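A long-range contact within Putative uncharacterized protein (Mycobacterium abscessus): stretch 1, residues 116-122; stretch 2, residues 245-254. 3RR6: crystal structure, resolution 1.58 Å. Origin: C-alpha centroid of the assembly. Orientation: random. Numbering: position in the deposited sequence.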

# COMPACT_ATOMS: atom_id res chain seq x y z
N HIS A 116 -2.02 -15.79 1.86
CA HIS A 116 -1.36 -15.39 0.61
C HIS A 116 -0.89 -13.95 0.62
O HIS A 116 -1.49 -13.09 1.27
N HIS A 117 0.19 -13.70 -0.12
CA HIS A 117 0.67 -12.35 -0.41
C HIS A 117 -0.05 -11.75 -1.61
O HIS A 117 -0.38 -12.46 -2.56
N GLU A 118 -0.21 -10.43 -1.59
CA GLU A 118 -0.79 -9.68 -2.71
C GLU A 118 -0.11 -8.32 -2.79
O GLU A 118 -0.50 -7.37 -2.10
N GLY A 119 0.94 -8.22 -3.61
CA GLY A 119 1.68 -6.96 -3.71
C GLY A 119 0.88 -5.93 -4.48
O GLY A 119 0.31 -6.25 -5.51
N GLU A 120 0.84 -4.69 -3.98
CA GLU A 120 -0.00 -3.64 -4.58
C GLU A 120 0.62 -2.25 -4.51
O GLU A 120 1.33 -1.91 -3.57
N LEU A 121 0.33 -1.44 -5.53
CA LEU A 121 0.55 0.00 -5.46
C LEU A 121 -0.52 0.62 -4.55
O LEU A 121 -1.71 0.33 -4.72
N ALA A 122 -0.09 1.46 -3.61
CA ALA A 122 -0.98 2.11 -2.67
C ALA A 122 -1.09 3.61 -2.93
O ALA A 122 -0.08 4.30 -2.98
N THR A 245 10.36 -14.63 4.09
CA THR A 245 10.40 -13.17 3.97
C THR A 245 9.73 -12.83 2.64
O THR A 245 10.06 -13.42 1.62
N VAL A 246 8.79 -11.89 2.68
CA VAL A 246 8.07 -11.47 1.48
C VAL A 246 8.34 -9.99 1.25
O VAL A 246 8.23 -9.18 2.17
N SER A 247 8.72 -9.66 0.02
CA SER A 247 8.98 -8.28 -0.33
C SER A 247 8.23 -7.89 -1.58
O SER A 247 7.98 -8.71 -2.46
N VAL A 248 7.84 -6.62 -1.63
CA VAL A 248 7.16 -6.05 -2.77
C VAL A 248 7.97 -4.84 -3.19
O VAL A 248 8.25 -3.97 -2.37
N THR A 249 8.34 -4.79 -4.46
CA THR A 249 9.17 -3.71 -4.99
C THR A 249 8.39 -2.99 -6.09
O THR A 249 7.82 -3.61 -6.98
N ILE A 250 8.34 -1.66 -6.01
CA ILE A 250 7.71 -0.86 -7.05
C ILE A 250 8.70 0.17 -7.58
O ILE A 250 9.32 0.91 -6.82
N GLU A 251 8.85 0.17 -8.90
CA GLU A 251 9.68 1.12 -9.62
C GLU A 251 9.37 2.55 -9.18
O GLU A 251 8.20 2.96 -9.15
N GLY A 252 10.42 3.29 -8.82
CA GLY A 252 10.28 4.68 -8.41
C GLY A 252 9.91 4.89 -6.96
O GLY A 252 9.84 6.04 -6.50
N ILE A 253 9.68 3.80 -6.23
CA ILE A 253 9.37 3.89 -4.80
C ILE A 253 10.45 3.21 -3.97
O ILE A 253 11.16 3.86 -3.21
N GLY A 254 10.60 1.90 -4.13
CA GLY A 254 11.53 1.13 -3.30
C GLY A 254 11.01 -0.26 -3.02
O GLY A 254 10.29 -0.82 -3.84

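Two strands can pack through their side chains without sharing a single hydrogen bond, and this pair, whose touching residues are at least 128 positions apart in sequence, is a compact example. Strand 119-122 and strand 245-250 run in broadly the same direction, with 43° between them and axes that approach to 7.3 Å. No hydrogen bond links the stretches, and the 260 Å² buried between them, both sides summed, is won mainly by apolar contact.

The alternation of a strand sets which residues of the second stretch face the first. Val246, Val248 and Ile250 all direct CA-to-CB toward the first stretch, while the intervening Ser247 and Thr249 remain out of reach and partly exposed.

Leu121 and Ile250 have the largest share of covered surface, 47 Å² each. Ile250 adopts chi1 m and chi2 t, an extended arrangement that carries CD1 to 3.6 Å from Leu121 CA and equally to 3.6 Å from Glu120 O. Its tip thus rests on main chain as well as on side chain. Leu121 leaves its backbone sideways, but with chi1 t and chi2 p its end comes nearer to the second stretch: Leu121 CD1 lies 4.0 Å from Ile250 CD1 and 3.9 Å from Ile253 CD1. Ile253, also m and t, can join the same apolar cluster because the chain turns after the strand. That turn is held by backbone hydrogen bonds, from Ile253 N to Ile250 O at 3.0 Å and from Gly254 N to Ile250 O at 3.1 Å.

Val248, with 39 Å² covered, illustrates how a glycine admits a branched neighbour. At Gly119 the CA atoms of the two stretches come within 5.6 Å, Gly119 CA to Val248 CA. Val248, chi1 t, sets CG2 3.8 Å from Gly119 CA, and its CG1 reaches 4.2 Å from Glu120 N. An ideal CB on Gly119 would point toward the second stretch and fall 2.9 Å from Val248 CG1, a clash, so the bare backbone is what makes room for the valine.

Toward the N-terminal end of both stretches, Val246 (chi1 p) meets His117 (chi1 p), with His117 CB 3.9 Å from Val246 CG2; that methyl approaches the ring obliquely. The imidazole nitrogens of His117 are hydrogen-bonded elsewhere in the structure, leaving its contact with the valine free of polar demands. Glu118 and Glu120 point CA-to-CB away from the second stretch, and Glu120 OE1 likewise finds its partner elsewhere. In the coordinates their carboxylates also lie well clear of the second stretch.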

# COMPACT_ATOMS: atom_id res chain seq x y z
CB HIS A 116 -2.32 -15.57 -0.56
CG HIS A 116 -2.57 -17.00 -0.93
ND1 HIS A 116 -3.13 -17.37 -2.13
CD2 HIS A 116 -2.33 -18.15 -0.25
CE1 HIS A 116 -3.23 -18.69 -2.18
NE2 HIS A 116 -2.75 -19.19 -1.06
CB HIS A 117 2.19 -12.35 -0.71
CG HIS A 117 2.60 -13.26 -1.83
ND1 HIS A 117 2.40 -12.95 -3.16
CD2 HIS A 117 3.21 -14.47 -1.82
CE1 HIS A 117 2.86 -13.94 -3.92
NE2 HIS A 117 3.36 -14.87 -3.12
CB GLU A 118 -2.32 -9.54 -2.54
CG GLU A 118 -3.04 -10.89 -2.51
CD GLU A 118 -4.55 -10.82 -2.48
OE1 GLU A 118 -5.12 -9.73 -2.58
OE2 GLU A 118 -5.17 -11.91 -2.33
CB GLU A 120 -1.38 -3.58 -3.90
CG GLU A 120 -1.97 -4.96 -3.63
CD GLU A 120 -3.46 -5.06 -3.62
OE1 GLU A 120 -4.16 -4.04 -3.74
OE2 GLU A 120 -3.95 -6.22 -3.56
CB LEU A 121 0.45 0.63 -6.85
CG LEU A 121 0.55 2.15 -6.90
CD1 LEU A 121 1.98 2.60 -6.61
CD2 LEU A 121 0.09 2.69 -8.27
CB ALA A 122 -0.49 1.88 -1.22
CB THR A 245 11.83 -12.61 4.00
OG1 THR A 245 12.38 -12.83 5.30
CG2 THR A 245 11.84 -11.11 3.71
CB VAL A 246 6.56 -11.79 1.55
CG1 VAL A 246 5.91 -11.19 2.79
CG2 VAL A 246 5.83 -11.34 0.28
CB SER A 247 10.47 -8.04 -0.52
OG SER A 247 10.96 -8.65 -1.69
CB VAL A 248 5.71 -5.64 -2.44
CG1 VAL A 248 4.99 -5.14 -3.68
CG2 VAL A 248 4.93 -6.82 -1.82
CB THR A 249 10.52 -4.25 -5.53
OG1 THR A 249 11.23 -4.91 -4.46
CG2 THR A 249 11.37 -3.13 -6.13
CB ILE A 250 6.41 -0.16 -6.56
CG1 ILE A 250 5.39 -1.22 -6.13
CG2 ILE A 250 5.81 0.73 -7.68
CD1 ILE A 250 4.03 -0.67 -5.69
CB GLU A 251 9.43 0.95 -11.13
CG GLU A 251 10.26 1.86 -12.01
CD GLU A 251 9.97 1.66 -13.49
OE1 GLU A 251 9.13 0.80 -13.84
OE2 GLU A 251 10.60 2.38 -14.30
CB ILE A 253 7.97 3.31 -4.47
CG1 ILE A 253 6.88 4.01 -5.30
CG2 ILE A 253 7.68 3.45 -2.97
CD1 ILE A 253 5.46 3.50 -5.06